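Local coordinates for protein cytochrome c XoxG (Methylobacterium extorquens, PDB 6ONQ) that binds heme c and probably transfers electrons, as a c-type cytochrome linked to lanthanide-dependent methanol oxidation, at residues A[33-38]-A[69-74]; A[84-89]-A[156-161]; A[126-131]-A[144-149]. All blocks are in the same frame, centred on the assembly; numbering follows the deposited sequence.

In chain order, the three contacts run from the sheet through the centre of the molecule to the heme. Interaction 1 ties residues 33-38 to the strand 69-74 of a four-stranded antiparallel sheet. Interaction 2 crosses helix 82-94 with helix 156-167; interaction 3, nested within the loop that this crossing closes, joins the end of helix 121-130 to the segment 144-149 beside the heme. The centres of interactions 1 and 2 are about 14 Å apart, and the two contacts touch through F71, T84 and V161. Interactions 2 and 3, about 16 Å between centres, meet where A156 packs on L128, so the helix crossing bridges the sheet and the heme pocket.

Interaction 1: A[33-38]-A[69-74]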
loop_
_atom_site.group_PDB
_atom_site.type_symbol
_atom_site.label_atom_id
_atom_site.label_comp_id
_atom_site.label_asym_id
_atom_site.label_seq_id
_atom_site.Cartn_x
_atom_site.Cartn_y
_atom_site.Cartn_z
ATOM N N LEU A 33 -6.018 -7.296 -15.802
ATOM C CA LEU A 33 -5.121 -6.418 -15.060
ATOM C C LEU A 33 -5.757 -5.068 -14.746
ATOM O O LEU A 33 -5.297 -4.378 -13.829
ATOM C CB LEU A 33 -3.829 -6.195 -15.843
ATOM C CG LEU A 33 -2.927 -7.397 -16.132
ATOM C CD1 LEU A 33 -1.852 -7.023 -17.147
ATOM C CD2 LEU A 33 -2.295 -7.927 -14.852
ATOM N N ALA A 34 -6.787 -4.674 -15.487
ATOM C CA ALA A 34 -7.393 -3.365 -15.303
ATOM C C ALA A 34 -8.164 -3.296 -13.990
ATOM O O ALA A 34 -8.646 -4.303 -13.469
ATOM C CB ALA A 34 -8.328 -3.047 -16.466
ATOM N N ASN A 35 -8.265 -2.087 -13.453
ATOM C CA ASN A 35 -9.066 -1.812 -12.273
ATOM C C ASN A 35 -10.516 -1.542 -12.668
ATOM O O ASN A 35 -10.838 -1.283 -13.829
ATOM C CB ASN A 35 -8.510 -0.608 -11.509
ATOM C CG ASN A 35 -7.201 -0.904 -10.804
ATOM O OD1 ASN A 35 -7.022 -1.974 -10.217
ATOM N ND2 ASN A 35 -6.280 0.054 -10.845
ATOM N N LYS A 36 -11.396 -1.604 -11.668
ATOM C CA LYS A 36 -12.790 -1.188 -11.812
ATOM C C LYS A 36 -13.177 -0.594 -10.463
ATOM O O LYS A 36 -13.511 -1.338 -9.537
ATOM C CB LYS A 36 -13.700 -2.351 -12.190
ATOM C CG LYS A 36 -13.527 -2.895 -13.605
ATOM C CD LYS A 36 -12.625 -4.125 -13.619
ATOM C CE LYS A 36 -12.168 -4.467 -15.038
ATOM N NZ LYS A 36 -11.174 -5.586 -15.073
ATOM N N LEU A 37 -13.115 0.728 -10.348
ATOM C CA LEU A 37 -13.278 1.375 -9.058
ATOM C C LEU A 37 -14.680 1.951 -8.898
ATOM O O LEU A 37 -15.530 1.878 -9.788
ATOM C CB LEU A 37 -12.241 2.481 -8.860
ATOM C CG LEU A 37 -10.813 2.306 -9.358
ATOM C CD1 LEU A 37 -10.126 3.657 -9.358
ATOM C CD2 LEU A 37 -10.056 1.331 -8.493
ATOM N N ASP A 38 -14.901 2.538 -7.725
ATOM C CA ASP A 38 -16.108 3.271 -7.392
ATOM C C ASP A 38 -16.385 4.345 -8.443
ATOM O O ASP A 38 -15.554 5.248 -8.630
ATOM C CB ASP A 38 -15.932 3.908 -6.014
ATOM C CG ASP A 38 -17.240 4.097 -5.274
ATOM O OD1 ASP A 38 -18.304 4.095 -5.931
ATOM O OD2 ASP A 38 -17.199 4.255 -4.032
ATOM N N PRO A 69 5.578 -2.716 -7.168
ATOM C CA PRO A 69 4.299 -3.288 -6.739
ATOM C C PRO A 69 3.158 -2.299 -6.900
ATOM O O PRO A 69 3.345 -1.083 -6.818
ATOM C CB PRO A 69 4.533 -3.619 -5.261
ATOM C CG PRO A 69 5.997 -3.717 -5.116
ATOM C CD PRO A 69 6.584 -2.745 -6.096
ATOM N N THR A 70 1.962 -2.839 -7.126
ATOM C CA THR A 70 0.774 -2.014 -7.274
ATOM C C THR A 70 -0.439 -2.808 -6.819
ATOM O O THR A 70 -0.349 -4.000 -6.510
ATOM C CB THR A 70 0.592 -1.515 -8.717
ATOM O OG1 THR A 70 -0.277 -0.387 -8.715
ATOM C CG2 THR A 70 -0.016 -2.578 -9.605
ATOM N N PHE A 71 -1.578 -2.124 -6.777
ATOM C CA PHE A 71 -2.828 -2.693 -6.314
ATOM C C PHE A 71 -3.663 -3.216 -7.480
ATOM O O PHE A 71 -3.249 -3.198 -8.641
ATOM C CB PHE A 71 -3.605 -1.646 -5.529
ATOM C CG PHE A 71 -3.743 -0.348 -6.251
ATOM C CD1 PHE A 71 -4.697 -0.185 -7.233
ATOM C CD2 PHE A 71 -2.909 0.711 -5.953
ATOM C CE1 PHE A 71 -4.824 1.015 -7.893
ATOM C CE2 PHE A 71 -3.036 1.914 -6.612
ATOM C CZ PHE A 71 -3.992 2.065 -7.582
ATOM N N HIS A 72 -4.869 -3.687 -7.150
ATOM C CA HIS A 72 -5.808 -4.183 -8.155
ATOM C C HIS A 72 -7.184 -4.243 -7.494
ATOM O O HIS A 72 -7.485 -5.206 -6.784
ATOM C CB HIS A 72 -5.393 -5.540 -8.694
ATOM C CG HIS A 72 -6.294 -6.051 -9.772
ATOM N ND1 HIS A 72 -6.673 -7.373 -9.862
ATOM C CD2 HIS A 72 -6.898 -5.417 -10.803
ATOM C CE1 HIS A 72 -7.467 -7.533 -10.905
ATOM N NE2 HIS A 72 -7.620 -6.360 -11.491
ATOM N N ILE A 73 -7.993 -3.212 -7.734
ATOM C CA ILE A 73 -9.358 -3.112 -7.229
ATOM C C ILE A 73 -10.315 -3.607 -8.302
ATOM O O ILE A 73 -10.087 -3.401 -9.500
ATOM C CB ILE A 73 -9.696 -1.666 -6.823
ATOM C CG1 ILE A 73 -8.494 -0.998 -6.164
ATOM C CG2 ILE A 73 -10.881 -1.627 -5.894
ATOM C CD1 ILE A 73 -8.038 -1.667 -4.918
ATOM N N THR A 74 -11.395 -4.259 -7.875
ATOM C CA THR A 74 -12.325 -4.893 -8.796
ATOM C C THR A 74 -13.747 -4.768 -8.257
ATOM O O THR A 74 -13.970 -4.329 -7.123
ATOM C CB THR A 74 -11.933 -6.357 -9.036
ATOM O OG1 THR A 74 -11.424 -6.920 -7.817
ATOM C CG2 THR A 74 -10.857 -6.447 -10.126
#
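N35 and I73 are joined through the side-chain amide of the asparagine, whose OD1 accepts a hydrogen bond from the backbone N of I73 at 2.9 Å, the donor standing above the plane of the amide carbonyl. N35 CG is anti to the carbonyl carbon, beside its own N (chi1 -71°), and carries the amide on toward the strand. One residue on, the direction reverses: the backbone N of K36 donates to I73 O at 3.1 Å, so both the N-H and the C=O of I73 are engaged by the same short segment. A third and weak bond runs from H72 NE2 to A34 O, 3.0 Å away. That carbonyl oxygen also receives K36 NZ, from well above its plane.

Residues 69-74 form the third strand of a four-stranded antiparallel beta-meander, a strand whose regular pairing breaks part-way along. Residues 33-38 have no regular structure; they bond to I73 once through a side chain and once through the backbone, and K36 also bonds by its backbone to G77.

Packing extends this pattern on the side of the asparagine. N35 ND2 reaches the rim of the F71 ring at CE1, 3.4 Å away, close to the ring plane, and amide and ring are turned only 19° from each other. L37 lays its CD2 on I73 CB at 3.4 Å, the two side chains crossing at about a right angle. L49 of helix 46-51 touches both N35 and L37.

Interaction 2: A[84-89]-A[156-161]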
loop_
_atom_site.group_PDB
_atom_site.type_symbol
_atom_site.label_atom_id
_atom_site.label_comp_id
_atom_site.label_asym_id
_atom_site.label_seq_id
_atom_site.Cartn_x
_atom_site.Cartn_y
_atom_site.Cartn_z
ATOM N N THR A 84 -3.258 -5.202 -0.925
ATOM C CA THR A 84 -3.981 -4.057 -0.386
ATOM C C THR A 84 -4.668 -4.430 0.921
ATOM O O THR A 84 -4.572 -3.702 1.916
ATOM C CB THR A 84 -4.991 -3.519 -1.397
ATOM O OG1 THR A 84 -4.312 -3.110 -2.592
ATOM C CG2 THR A 84 -5.720 -2.322 -0.817
ATOM N N TYR A 85 -5.355 -5.578 0.942
ATOM C CA TYR A 85 -5.972 -6.060 2.177
ATOM C C TYR A 85 -4.927 -6.230 3.274
ATOM O O TYR A 85 -5.048 -5.650 4.361
ATOM C CB TYR A 85 -6.715 -7.378 1.908
ATOM C CG TYR A 85 -7.216 -8.099 3.148
ATOM C CD1 TYR A 85 -8.417 -7.737 3.757
ATOM C CD2 TYR A 85 -6.491 -9.147 3.705
ATOM C CE1 TYR A 85 -8.874 -8.395 4.891
ATOM C CE2 TYR A 85 -6.940 -9.811 4.839
ATOM C CZ TYR A 85 -8.131 -9.432 5.428
ATOM O OH TYR A 85 -8.576 -10.093 6.554
ATOM N N SER A 86 -3.872 -6.996 2.990
ATOM C CA SER A 86 -2.858 -7.275 4.000
ATOM C C SER A 86 -2.181 -5.997 4.484
ATOM O O SER A 86 -1.948 -5.825 5.687
ATOM C CB SER A 86 -1.830 -8.254 3.438
ATOM O OG SER A 86 -0.732 -8.391 4.319
ATOM N N GLY A 87 -1.864 -5.086 3.558
ATOM C CA GLY A 87 -1.207 -3.844 3.930
ATOM C C GLY A 87 -2.048 -2.943 4.812
ATOM O O GLY A 87 -1.506 -2.236 5.666
ATOM N N TYR A 88 -3.371 -2.937 4.614
ATOM C CA TYR A 88 -4.245 -2.222 5.542
ATOM C C TYR A 88 -4.010 -2.703 6.968
ATOM O O TYR A 88 -3.791 -1.902 7.884
ATOM C CB TYR A 88 -5.719 -2.400 5.151
ATOM C CG TYR A 88 -6.702 -1.759 6.133
ATOM C CD1 TYR A 88 -7.085 -2.415 7.301
ATOM C CD2 TYR A 88 -7.249 -0.498 5.892
ATOM C CE1 TYR A 88 -7.966 -1.832 8.204
ATOM C CE2 TYR A 88 -8.137 0.092 6.795
ATOM C CZ TYR A 88 -8.491 -0.584 7.950
ATOM O OH TYR A 88 -9.368 -0.022 8.859
ATOM N N ARG A 89 -4.035 -4.020 7.168
ATOM C CA ARG A 89 -3.950 -4.536 8.525
ATOM C C ARG A 89 -2.595 -4.226 9.141
ATOM O O ARG A 89 -2.519 -3.776 10.291
ATOM C CB ARG A 89 -4.258 -6.035 8.530
ATOM C CG ARG A 89 -5.747 -6.316 8.266
ATOM C CD ARG A 89 -6.100 -7.803 8.175
ATOM N NE ARG A 89 -5.039 -8.596 7.562
ATOM C CZ ARG A 89 -4.370 -9.554 8.196
ATOM N NH1 ARG A 89 -4.662 -9.833 9.465
ATOM N NH2 ARG A 89 -3.412 -10.229 7.566
ATOM N N ALA A 156 6.626 -4.883 3.782
ATOM C CA ALA A 156 6.899 -3.572 3.200
ATOM C C ALA A 156 6.136 -3.363 1.899
ATOM O O ALA A 156 5.591 -2.282 1.660
ATOM C CB ALA A 156 8.396 -3.420 2.959
ATOM N N ASN A 157 6.094 -4.385 1.040
ATOM C CA ASN A 157 5.319 -4.276 -0.191
ATOM C C ASN A 157 3.833 -4.135 0.105
ATOM O O ASN A 157 3.121 -3.408 -0.595
ATOM C CB ASN A 157 5.570 -5.490 -1.080
ATOM C CG ASN A 157 6.975 -5.515 -1.646
ATOM O OD1 ASN A 157 7.716 -4.532 -1.556
ATOM N ND2 ASN A 157 7.346 -6.640 -2.247
ATOM N N ASP A 158 3.344 -4.831 1.127
ATOM C CA ASP A 158 1.945 -4.688 1.505
ATOM C C ASP A 158 1.635 -3.250 1.909
ATOM O O ASP A 158 0.643 -2.662 1.462
ATOM C CB ASP A 158 1.624 -5.656 2.640
ATOM C CG ASP A 158 2.052 -7.087 2.330
ATOM O OD1 ASP A 158 3.163 -7.286 1.781
ATOM O OD2 ASP A 158 1.274 -8.017 2.648
ATOM N N LEU A 159 2.490 -2.654 2.734
ATOM C CA LEU A 159 2.257 -1.278 3.149
ATOM C C LEU A 159 2.314 -0.323 1.963
ATOM O O LEU A 159 1.493 0.597 1.864
ATOM C CB LEU A 159 3.270 -0.886 4.218
ATOM C CG LEU A 159 3.076 -1.694 5.505
ATOM C CD1 LEU A 159 4.353 -1.763 6.330
ATOM C CD2 LEU A 159 1.932 -1.102 6.312
ATOM N N TYR A 160 3.265 -0.544 1.042
ATOM C CA TYR A 160 3.388 0.305 -0.141
ATOM C C TYR A 160 2.139 0.230 -1.004
ATOM O O TYR A 160 1.576 1.259 -1.396
ATOM C CB TYR A 160 4.618 -0.095 -0.954
ATOM C CG TYR A 160 4.814 0.763 -2.183
ATOM C CD1 TYR A 160 5.202 2.095 -2.069
ATOM C CD2 TYR A 160 4.590 0.253 -3.461
ATOM C CE1 TYR A 160 5.369 2.892 -3.188
ATOM C CE2 TYR A 160 4.759 1.049 -4.591
ATOM C CZ TYR A 160 5.148 2.366 -4.441
ATOM O OH TYR A 160 5.323 3.171 -5.542
ATOM N N VAL A 161 1.683 -0.986 -1.301
ATOM C CA VAL A 161 0.523 -1.176 -2.168
ATOM C C VAL A 161 -0.705 -0.476 -1.595
ATOM O O VAL A 161 -1.363 0.318 -2.273
ATOM C CB VAL A 161 0.273 -2.677 -2.380
ATOM C CG1 VAL A 161 -1.058 -2.899 -3.025
ATOM C CG2 VAL A 161 1.379 -3.266 -3.230
#
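G87 and D158 mark the point where helices 84-89 and 156-161 come together, their CA atoms 4.1 Å apart. The two axes approach to 7.2 Å and cross nearly perpendicularly, with a signed angle of -99°. Such closeness depends on the glycine: G87 CA sits 3.3 Å from D158 O in a CA-H...O contact, and a beta carbon at G87 would run into that same carbonyl oxygen.

Side chains flank the crossing. S86 OG donates to D158 OD2 at 2.6 Å, and OD2 receives it on its anti lone pair, the one turned away from the other oxygen. S86 OG stands anti to its own backbone N (chi1 171°), which brings it out beside the aspartate. Toward the start of helix 84-89, V161 CG1 packs against T84 OG1 at 3.3 Å, the side chains at about a right angle; the hydroxyl has its polar partner in D81 OD1, and F71 of the strand touches both residues. In the other direction L159 CD2 comes to 3.7 Å from G87 O, and the L159 side chain lies about 4 Å from that of C95, which is bonded covalently to heme c.

The helix leading into the CXXCH heme-attachment motif, packed through a glycine and nearly at right angles against helix 156-167, the counterpart of the C-terminal helix of class I cytochromes c, is the hallmark of that fold.

Interaction 3: A[126-131]-A[144-149]; sequences GILAGG and PAFGDN. With HEC (heme c), chain B.
L128 CG is set anti to its backbone N (chi1 -176°) and F146 CG anti to the carbonyl carbon (chi1 -75°); from there the CD1 atoms of the two residues come to 3.9 Å in an oblique crossing. The backbone supports this pairing, for F146 N donates to L128 O at 2.9 Å, nearly in line with the carbonyl bond, and the same oxygen lies in plane at the edge of the F146 ring. A weak bond links G147 N to A129 O at 3.0 Å.

Both segments line the heme pocket, and the residue preceding P144 is M143, the axial ligand of the iron, so this is the region of the methionine-bearing loop of a cytochrome c. F146 CE1 touches the heme methine carbon CHC at 3.5 Å, while the heme atom CBB lies over one face of the ring. P144 CD rests 3.8 Å from heme C3C, and I127 CG2 lies 3.8 Å from heme C2A. An alanine in place of F146 would probably open a gap beside the heme edge and leave L128 CD1 without its aromatic neighbour.

Where helix 121-130 ends, G131 takes a positive phi, and a beta carbon there would meet the backbone of A145. A145 CB in turn packs on G130 C at 3.4 Å. Beyond it, F146 to N149 form a type I turn, and N149 serves as N-cap of helix 150-153.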
loop_
_atom_site.group_PDB
_atom_site.type_symbol
_atom_site.label_atom_id
_atom_site.label_comp_id
_atom_site.label_asym_id
_atom_site.label_seq_id
_atom_site.Cartn_x
_atom_site.Cartn_y
_atom_site.Cartn_z
ATOM N N GLY A 126 13.419 2.888 1.677
ATOM C CA GLY A 126 14.575 3.366 2.422
ATOM C C GLY A 126 14.211 4.143 3.672
ATOM O O GLY A 126 14.891 4.038 4.696
ATOM N N ILE A 127 13.154 4.958 3.600
ATOM C CA ILE A 127 12.666 5.648 4.791
ATOM C C ILE A 127 12.173 4.641 5.818
ATOM O O ILE A 127 12.439 4.765 7.017
ATOM C CB ILE A 127 11.559 6.644 4.409
ATOM C CG1 ILE A 127 12.160 7.888 3.764
ATOM C CG2 ILE A 127 10.716 7.015 5.625
ATOM C CD1 ILE A 127 11.136 8.697 2.996
ATOM N N LEU A 128 11.453 3.622 5.360
ATOM C CA LEU A 128 10.930 2.617 6.274
ATOM C C LEU A 128 12.051 1.813 6.928
ATOM O O LEU A 128 12.001 1.532 8.130
ATOM C CB LEU A 128 9.977 1.706 5.516
ATOM C CG LEU A 128 9.242 0.652 6.323
ATOM C CD1 LEU A 128 8.400 1.342 7.349
ATOM C CD2 LEU A 128 8.390 -0.196 5.398
ATOM N N ALA A 129 13.068 1.430 6.156
ATOM C CA ALA A 129 14.144 0.609 6.703
ATOM C C ALA A 129 15.060 1.420 7.610
ATOM O O ALA A 129 15.464 0.944 8.676
ATOM C CB ALA A 129 14.946 -0.034 5.569
ATOM N N GLY A 130 15.386 2.650 7.222
ATOM C CA GLY A 130 16.364 3.421 7.962
ATOM C C GLY A 130 15.865 4.596 8.780
ATOM O O GLY A 130 16.646 5.174 9.538
ATOM N N GLY A 131 14.586 4.965 8.651
ATOM C CA GLY A 131 14.033 6.082 9.396
ATOM C C GLY A 131 14.302 7.427 8.742
ATOM O O GLY A 131 14.893 7.537 7.668
ATOM N N PRO A 144 10.991 6.213 13.185
ATOM C CA PRO A 144 11.940 5.162 13.573
ATOM C C PRO A 144 12.350 4.309 12.386
ATOM O O PRO A 144 11.556 4.053 11.480
ATOM C CB PRO A 144 11.160 4.327 14.597
ATOM C CG PRO A 144 9.912 5.102 14.891
ATOM C CD PRO A 144 9.647 5.991 13.736
ATOM N N ALA A 145 13.598 3.857 12.405
ATOM C CA ALA A 145 14.034 2.826 11.473
ATOM C C ALA A 145 13.364 1.503 11.822
ATOM O O ALA A 145 13.469 1.033 12.959
ATOM C CB ALA A 145 15.547 2.675 11.523
ATOM N N PHE A 146 12.678 0.895 10.855
ATOM C CA PHE A 146 12.054 -0.404 11.066
ATOM C C PHE A 146 12.866 -1.553 10.487
ATOM O O PHE A 146 12.373 -2.681 10.467
ATOM C CB PHE A 146 10.659 -0.439 10.459
ATOM C CG PHE A 146 9.629 0.300 11.246
ATOM C CD1 PHE A 146 9.454 1.662 11.073
ATOM C CD2 PHE A 146 8.805 -0.371 12.128
ATOM C CE1 PHE A 146 8.486 2.336 11.781
ATOM C CE2 PHE A 146 7.842 0.296 12.837
ATOM C CZ PHE A 146 7.682 1.648 12.670
ATOM N N GLY A 147 14.096 -1.297 10.037
ATOM C CA GLY A 147 14.876 -2.331 9.368
ATOM C C GLY A 147 15.023 -3.614 10.168
ATOM O O GLY A 147 14.934 -4.715 9.614
ATOM N N ASP A 148 15.246 -3.499 11.477
ATOM C CA ASP A 148 15.436 -4.678 12.317
ATOM C C ASP A 148 14.119 -5.310 12.772
ATOM O O ASP A 148 14.120 -6.164 13.669
ATOM C CB ASP A 148 16.304 -4.327 13.529
ATOM C CG ASP A 148 17.711 -3.870 13.135
ATOM O OD1 ASP A 148 18.558 -3.690 14.045
ATOM O OD2 ASP A 148 17.970 -3.685 11.916
ATOM N N ASN A 149 13.000 -4.951 12.156
ATOM C CA ASN A 149 11.681 -5.399 12.591
ATOM C C ASN A 149 11.038 -6.210 11.468
ATOM O O ASN A 149 10.347 -5.663 10.604
ATOM C CB ASN A 149 10.846 -4.188 12.985
ATOM C CG ASN A 149 9.541 -4.554 13.629
ATOM O OD1 ASN A 149 9.151 -5.722 13.675
ATOM N ND2 ASN A 149 8.828 -3.540 14.104
HETATM FE FE HEC B . 6.481 7.092 9.806
HETATM C CHA HEC B . 7.592 9.932 8.197
HETATM C CHB HEC B . 5.927 5.657 6.827
HETATM C CHC HEC B . 5.491 4.192 11.370
HETATM C CHD HEC B . 6.490 8.745 12.798
HETATM N NA HEC B . 6.679 7.709 7.891
HETATM C C1A HEC B . 7.238 8.867 7.407
HETATM C C2A HEC B . 7.393 8.738 5.965
HETATM C C3A HEC B . 6.928 7.549 5.609
HETATM C C4A HEC B . 6.482 6.897 6.803
HETATM C CMA HEC B . 6.840 6.925 4.203
HETATM C CAA HEC B . 7.966 9.798 5.015
HETATM C CBA HEC B . 6.938 10.918 4.956
HETATM C CGA HEC B . 7.267 11.914 3.883
HETATM O O1A HEC B . 8.437 12.369 3.806
HETATM O O2A HEC B . 6.338 12.259 3.119
HETATM N NB HEC B . 5.837 5.272 9.247
HETATM C C1B HEC B . 5.677 4.909 7.932
HETATM C C2B HEC B . 5.188 3.561 7.861
HETATM C C3B HEC B . 5.061 3.106 9.098
HETATM C C4B HEC B . 5.456 4.182 10.003
HETATM C CMB HEC B . 4.895 2.759 6.582
HETATM C CAB HEC B . 4.560 1.655 9.342
HETATM C CBB HEC B . 4.851 0.978 10.433
HETATM N NC HEC B . 6.035 6.585 11.745
HETATM C C1C HEC B . 5.721 5.302 12.167
HETATM C C2C HEC B . 5.678 5.334 13.614
HETATM C C3C HEC B . 5.939 6.579 14.031
HETATM C C4C HEC B . 6.180 7.402 12.853
HETATM C CMC HEC B . 5.353 4.138 14.537
HETATM C CAC HEC B . 5.972 6.974 15.535
HETATM C CBC HEC B . 5.500 8.151 15.938
HETATM N ND HEC B . 6.931 8.974 10.373
HETATM C C1D HEC B . 6.905 9.450 11.676
HETATM C C2D HEC B . 7.402 10.816 11.650
HETATM C C3D HEC B . 7.711 11.131 10.390
HETATM C C4D HEC B . 7.413 9.986 9.559
HETATM C CMD HEC B . 7.565 11.763 12.855
HETATM C CAD HEC B . 8.261 12.484 9.900
HETATM C CBD HEC B . 9.784 12.489 9.829
HETATM C CGD HEC B . 10.243 13.834 9.319
HETATM O O1D HEC B . 9.458 14.811 9.406
HETATM O O2D HEC B . 11.392 13.944 8.830
#